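Local coordinates for phage-like element PBSX protein XepA (Bacillus subtilis, PDB 6IA5), which is of unknown function, does not seem to take part in host cell lysis, and forms a pentamer, at residues E41-A46 with F133-S138; K71-A76 with L106-W111. All blocks are in the same frame, centred on the assembly; numbering follows the deposited sequence.

Contact 1 of 2, residues E41-A46 with F133-S138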
loop_
_atom_site.group_PDB
_atom_site.type_symbol
_atom_site.label_atom_id
_atom_site.label_comp_id
_atom_site.label_asym_id
_atom_site.label_seq_id
_atom_site.Cartn_x
_atom_site.Cartn_y
_atom_site.Cartn_z
ATOM N N GLU E 41 -17.696 31.444 5.015
ATOM C CA GLU E 41 -18.294 32.640 5.589
ATOM C C GLU E 41 -17.177 33.689 5.737
ATOM O O GLU E 41 -16.076 33.362 6.192
ATOM C CB GLU E 41 -18.876 32.296 6.960
ATOM C CG GLU E 41 -19.377 33.520 7.723
ATOM C CD GLU E 41 -19.925 33.290 9.132
ATOM O OE1 GLU E 41 -19.432 32.402 9.860
ATOM O OE2 GLU E 41 -20.851 33.990 9.503
ATOM N N ILE E 42 -17.450 34.946 5.346
ATOM C CA ILE E 42 -16.518 36.011 5.701
ATOM C C ILE E 42 -16.755 36.393 7.165
ATOM O O ILE E 42 -17.867 36.734 7.540
ATOM C CB ILE E 42 -16.547 37.202 4.714
ATOM C CG1 ILE E 42 -15.483 38.244 5.078
ATOM C CG2 ILE E 42 -17.943 37.825 4.602
ATOM C CD1 ILE E 42 -15.267 39.322 4.012
ATOM N N LEU E 43 -15.719 36.264 8.004
ATOM C CA LEU E 43 -15.872 36.525 9.424
ATOM C C LEU E 43 -15.785 38.025 9.714
ATOM O O LEU E 43 -16.476 38.515 10.605
ATOM C CB LEU E 43 -14.768 35.809 10.207
ATOM C CG LEU E 43 -14.779 34.285 10.191
ATOM C CD1 LEU E 43 -13.876 33.768 11.284
ATOM C CD2 LEU E 43 -16.191 33.728 10.379
ATOM N N THR E 44 -14.885 38.723 9.002
ATOM C CA THR E 44 -14.663 40.145 9.214
ATOM C C THR E 44 -13.955 40.711 7.990
ATOM O O THR E 44 -13.189 40.001 7.327
ATOM C CB THR E 44 -13.826 40.387 10.490
ATOM O OG1 THR E 44 -13.676 41.799 10.671
ATOM C CG2 THR E 44 -12.445 39.762 10.445
ATOM N N ASN E 45 -14.202 41.989 7.702
ATOM C CA ASN E 45 -13.342 42.737 6.798
ATOM C C ASN E 45 -12.928 44.085 7.408
ATOM O O ASN E 45 -12.527 44.988 6.681
ATOM C CB ASN E 45 -13.965 42.918 5.416
ATOM C CG ASN E 45 -15.208 43.788 5.448
ATOM O OD1 ASN E 45 -15.655 44.212 6.509
ATOM N ND2 ASN E 45 -15.759 44.082 4.290
ATOM N N ALA E 46 -12.996 44.197 8.733
ATOM C CA ALA E 46 -12.662 45.437 9.422
ATOM C C ALA E 46 -11.155 45.515 9.663
ATOM O O ALA E 46 -10.602 44.676 10.379
ATOM C CB ALA E 46 -13.445 45.523 10.719
ATOM N N PHE E 133 -8.264 44.024 4.890
ATOM C CA PHE E 133 -8.268 42.750 5.606
ATOM C C PHE E 133 -9.559 41.977 5.336
ATOM O O PHE E 133 -10.638 42.535 5.465
ATOM C CB PHE E 133 -8.153 43.008 7.111
ATOM C CG PHE E 133 -8.173 41.809 8.036
ATOM C CD1 PHE E 133 -7.461 40.647 7.742
ATOM C CD2 PHE E 133 -8.880 41.863 9.234
ATOM C CE1 PHE E 133 -7.485 39.569 8.621
ATOM C CE2 PHE E 133 -8.898 40.782 10.106
ATOM C CZ PHE E 133 -8.194 39.639 9.801
ATOM N N VAL E 134 -9.444 40.685 4.985
ATOM C CA VAL E 134 -10.585 39.769 4.947
ATOM C C VAL E 134 -10.160 38.452 5.589
ATOM O O VAL E 134 -9.013 38.012 5.429
ATOM C CB VAL E 134 -11.136 39.505 3.531
ATOM C CG1 VAL E 134 -11.779 40.729 2.899
ATOM C CG2 VAL E 134 -10.081 38.919 2.599
ATOM N N LEU E 135 -11.109 37.828 6.294
ATOM C CA LEU E 135 -10.882 36.552 6.947
ATOM C C LEU E 135 -12.071 35.643 6.657
ATOM O O LEU E 135 -13.199 36.005 6.968
ATOM C CB LEU E 135 -10.728 36.815 8.449
ATOM C CG LEU E 135 -10.447 35.585 9.315
ATOM C CD1 LEU E 135 -9.204 34.831 8.851
ATOM C CD2 LEU E 135 -10.294 36.012 10.776
ATOM N N TYR E 136 -11.809 34.479 6.034
ATOM C CA TYR E 136 -12.839 33.522 5.624
ATOM C C TYR E 136 -12.704 32.225 6.411
ATOM O O TYR E 136 -11.587 31.787 6.714
ATOM C CB TYR E 136 -12.726 33.196 4.123
ATOM C CG TYR E 136 -13.337 34.250 3.230
ATOM C CD1 TYR E 136 -12.653 35.422 2.920
ATOM C CD2 TYR E 136 -14.626 34.107 2.745
ATOM C CE1 TYR E 136 -13.216 36.398 2.106
ATOM C CE2 TYR E 136 -15.211 35.069 1.925
ATOM C CZ TYR E 136 -14.509 36.222 1.629
ATOM O OH TYR E 136 -15.092 37.152 0.825
ATOM N N GLN E 137 -13.855 31.594 6.669
ATOM C CA GLN E 137 -13.904 30.365 7.444
ATOM C C GLN E 137 -14.793 29.338 6.741
ATOM O O GLN E 137 -15.941 29.645 6.418
ATOM C CB GLN E 137 -14.455 30.667 8.832
ATOM C CG GLN E 137 -14.484 29.449 9.757
ATOM C CD GLN E 137 -14.916 29.859 11.144
ATOM O OE1 GLN E 137 -16.114 30.070 11.404
ATOM N NE2 GLN E 137 -13.944 30.008 12.042
ATOM N N SER E 138 -14.241 28.129 6.519
ATOM C CA SER E 138 -15.006 26.988 6.026
ATOM C C SER E 138 -15.067 25.932 7.130
ATOM O O SER E 138 -14.115 25.782 7.896
ATOM C CB SER E 138 -14.406 26.393 4.770
ATOM O OG SER E 138 -14.461 27.312 3.684
HETATM O O HOH W 1 -18.314 29.844 9.998
HETATM O O HOH W 2 -10.441 45.445 4.848
#
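Glu-41 and Gln-137 form an antiparallel hydrogen-bonded pair, closed by Glu-41 N to Gln-137 O at 2.9 Å and by the reverse bond from Gln-137 N to Glu-41 O. One residue on, Ile-42 stands opposite Tyr-136 in a non-hydrogen-bonded pair: its CB lies over one face of the ring, 4.0 Å from the centroid and 22° off the normal, while CD1 runs on to Val-134 CG1. Leu-43 N then bonds nearly along the C=O axis of Leu-135, 2.7 Å from its O. Leu-135 N gives a longer, bent bond to Thr-44 O, 3.2 Å, and the backbone of Leu-43 (psi -38°) leaves the extended conformation. The pairing adds 41-44 as an outermost strand to a four-stranded antiparallel sheet, one half of a beta sandwich. Leu-43 extends across Gln-137, CD1 beside its NE2 and CD2 3.8 Å from its OE1. A water joins that OE1 to Glu-41 OE1, and Gln-56 OE1 of the opposing sheet accepts from Gln-137 NE2, which probably sets the rotation of the amide. Beyond, Thr-44 OG1 accepts from Ala-46 N at 3.2 Å, an ST turn, while its CG2 touches Phe-133 CE2. Tyr-54 and Phe-121 of the other sheet meet Leu-43 and Leu-135, whereas Leu-62 and Gly-63 of a second subunit pack on Val-134 and Tyr-136.

Contact 2 of 2, residues K71-A76 with L106-W111. With ACT (acetate ion), chain B.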
loop_
_atom_site.group_PDB
_atom_site.type_symbol
_atom_site.label_atom_id
_atom_site.label_comp_id
_atom_site.label_asym_id
_atom_site.label_seq_id
_atom_site.Cartn_x
_atom_site.Cartn_y
_atom_site.Cartn_z
ATOM N N LYS E 71 -11.344 25.368 8.429
ATOM C CA LYS E 71 -10.216 25.848 7.652
ATOM C C LYS E 71 -10.387 27.347 7.468
ATOM O O LYS E 71 -11.516 27.823 7.331
ATOM C CB LYS E 71 -10.148 25.138 6.297
ATOM C CG LYS E 71 -8.934 25.497 5.452
ATOM C CD LYS E 71 -8.809 24.625 4.217
ATOM C CE LYS E 71 -7.532 24.941 3.460
ATOM N NZ LYS E 71 -7.430 24.128 2.251
ATOM N N GLY E 72 -9.259 28.073 7.431
ATOM C CA GLY E 72 -9.309 29.523 7.316
ATOM C C GLY E 72 -8.437 30.070 6.190
ATOM O O GLY E 72 -7.441 29.448 5.805
ATOM N N TRP E 73 -8.830 31.249 5.678
ATOM C CA TRP E 73 -8.034 32.018 4.733
ATOM C C TRP E 73 -7.998 33.465 5.210
ATOM O O TRP E 73 -9.036 34.020 5.550
ATOM C CB TRP E 73 -8.652 31.986 3.344
ATOM C CG TRP E 73 -8.650 30.638 2.687
ATOM C CD1 TRP E 73 -7.773 30.178 1.748
ATOM C CD2 TRP E 73 -9.582 29.575 2.937
ATOM N NE1 TRP E 73 -8.114 28.902 1.375
ATOM C CE2 TRP E 73 -9.215 28.505 2.090
ATOM C CE3 TRP E 73 -10.699 29.436 3.769
ATOM C CZ2 TRP E 73 -9.919 27.301 2.062
ATOM C CZ3 TRP E 73 -11.398 28.250 3.734
ATOM C CH2 TRP E 73 -11.013 27.198 2.889
ATOM N N ALA E 74 -6.803 34.061 5.186
ATOM C CA ALA E 74 -6.612 35.442 5.592
ATOM C C ALA E 74 -5.866 36.191 4.489
ATOM O O ALA E 74 -4.919 35.673 3.894
ATOM C CB ALA E 74 -5.837 35.498 6.878
ATOM N N TYR E 75 -6.335 37.413 4.216
ATOM C CA TYR E 75 -5.629 38.310 3.324
ATOM C C TYR E 75 -5.619 39.694 3.969
ATOM O O TYR E 75 -6.671 40.205 4.340
ATOM C CB TYR E 75 -6.338 38.360 1.972
ATOM C CG TYR E 75 -5.611 39.206 0.964
ATOM C CD1 TYR E 75 -5.801 40.580 0.892
ATOM C CD2 TYR E 75 -4.693 38.628 0.105
ATOM C CE1 TYR E 75 -5.108 41.348 -0.036
ATOM C CE2 TYR E 75 -3.999 39.369 -0.840
ATOM C CZ TYR E 75 -4.207 40.737 -0.904
ATOM O OH TYR E 75 -3.508 41.442 -1.849
ATOM N N ALA E 76 -4.429 40.285 4.103
ATOM C CA ALA E 76 -4.267 41.627 4.647
ATOM C C ALA E 76 -3.083 42.316 3.971
ATOM O O ALA E 76 -2.150 41.657 3.499
ATOM C CB ALA E 76 -4.058 41.565 6.156
ATOM N N LEU E 106 -2.332 35.885 0.121
ATOM C CA LEU E 106 -3.397 35.040 0.646
ATOM C C LEU E 106 -2.759 33.861 1.382
ATOM O O LEU E 106 -1.874 33.193 0.851
ATOM C CB LEU E 106 -4.348 34.548 -0.454
ATOM C CG LEU E 106 -5.436 33.585 0.038
ATOM C CD1 LEU E 106 -6.431 34.304 0.946
ATOM C CD2 LEU E 106 -6.161 32.954 -1.144
ATOM N N THR E 107 -3.219 33.630 2.607
ATOM C CA THR E 107 -2.664 32.595 3.463
ATOM C C THR E 107 -3.790 31.705 3.986
ATOM O O THR E 107 -4.762 32.206 4.558
ATOM C CB THR E 107 -1.916 33.253 4.637
ATOM O OG1 THR E 107 -0.979 34.175 4.074
ATOM C CG2 THR E 107 -1.191 32.244 5.506
ATOM N N ALA E 108 -3.622 30.388 3.810
ATOM C CA ALA E 108 -4.610 29.397 4.221
ATOM C C ALA E 108 -4.047 28.563 5.372
ATOM O O ALA E 108 -2.855 28.276 5.391
ATOM C CB ALA E 108 -4.933 28.506 3.031
ATOM N N THR E 109 -4.902 28.161 6.316
ATOM C CA THR E 109 -4.537 27.107 7.259
ATOM C C THR E 109 -4.713 25.754 6.568
ATOM O O THR E 109 -5.202 25.691 5.451
ATOM C CB THR E 109 -5.414 27.187 8.517
ATOM O OG1 THR E 109 -6.734 26.725 8.188
ATOM C CG2 THR E 109 -5.511 28.602 9.065
ATOM N N ASP E 110 -4.333 24.669 7.238
ATOM C CA ASP E 110 -4.803 23.347 6.865
ATOM C C ASP E 110 -6.233 23.152 7.363
ATOM O O ASP E 110 -6.720 23.945 8.167
ATOM C CB ASP E 110 -3.926 22.287 7.527
ATOM C CG ASP E 110 -2.532 22.214 6.931
ATOM O OD1 ASP E 110 -2.319 22.787 5.850
ATOM O OD2 ASP E 110 -1.679 21.562 7.540
ATOM N N TRP E 111 -6.891 22.072 6.911
ATOM C CA TRP E 111 -8.068 21.596 7.610
ATOM C C TRP E 111 -7.641 21.181 9.012
ATOM O O TRP E 111 -6.711 20.380 9.153
ATOM C CB TRP E 111 -8.720 20.412 6.860
ATOM C CG TRP E 111 -9.506 20.866 5.673
ATOM C CD1 TRP E 111 -9.141 20.786 4.355
ATOM C CD2 TRP E 111 -10.782 21.538 5.718
ATOM N NE1 TRP E 111 -10.125 21.350 3.567
ATOM C CE2 TRP E 111 -11.147 21.810 4.378
ATOM C CE3 TRP E 111 -11.632 21.963 6.756
ATOM C CZ2 TRP E 111 -12.339 22.470 4.058
ATOM C CZ3 TRP E 111 -12.822 22.598 6.434
ATOM C CH2 TRP E 111 -13.172 22.851 5.101
HETATM C C ACT B . -5.390 20.815 3.693
HETATM O O ACT B . -5.770 20.043 2.790
HETATM O OXT ACT B . -5.281 20.422 4.879
HETATM C CH3 ACT B . -5.077 22.196 3.247
#
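Two successive hydrogen-bonded steps hold 71-76 to 106-111, the segments running 172° apart. Ala-74 and Thr-107 exchange both backbone bonds, Ala-74 N to Thr-107 O at 2.8 Å and Thr-107 N to Ala-74 O at 3.0 Å. At the next step the exchange changes character: Thr-109 N still reaches Gly-72 O, 2.9 Å and in the carbonyl plane, but Gly-72 N bonds to the hydroxyl OG1 of Thr-109 at 3.0 Å instead of to a backbone oxygen. The first torsion of Thr-109, 73°, sets OG1 between its own N and carbonyl carbon, and this position lets it also donate to Asp-110 O. Between the two steps Trp-73 and Ala-108 form a non-hydrogen-bonded pair, the methyl CB of Ala-108 lying 3.5 Å from Trp-73 CD1, and Leu-106 CD1 closes on Trp-73 CB.

Packing is tightest where Lys-71 passes between the two tryptophans. Its extended chain crosses Trp-111 at about a right angle, CB over one face of the six-membered ring 3.6 Å from the centroid, while CG rests over a face of Trp-73. On the inner side Thr-109 touches Leu-82, Ile-84 and Val-99 of the second sheet of the beta sandwich. The outer side is looser: Ala-108 and Asp-110 are exposed, Asp-110 OD2 forms a salt bridge with Lys-151 of a third subunit, and an acetate, probably from crystallisation, accepts from Trp-111 N at 3.1 Å. Asn-149 of that third subunit also binds the acetate, whereas Lys-71 NZ lies nearest its methyl, CH3, at 3.2 Å and makes no salt bridge to it.

Donating to Asp-110 O while accepting from Gly-72 N, the Thr-109 hydroxyl keeps the pairing satisfied where regular bridging stops.

In the fold
Both contacts build the same four-stranded sheet, in which 133-140 and 69-76 are neighbours: contact 1 adds the outermost strand 41-44 and contact 2 pairs 69-76 with the outermost strand 107-113. Backbone bonds such as that between Tyr-136 N and Trp-73 O, 2.9 Å, join them. Contact 2 is the more buried; contact 1, with water at both ends, is only partly so. All four cross-strand bonds of contact 1 are backbone to backbone, while one of the four in contact 2 ends on a threonine hydroxyl; the aromatic face is a tyrosine's in the first and tryptophans' in the second. Each touches a second subunit, so the sheet also serves pentamer packing.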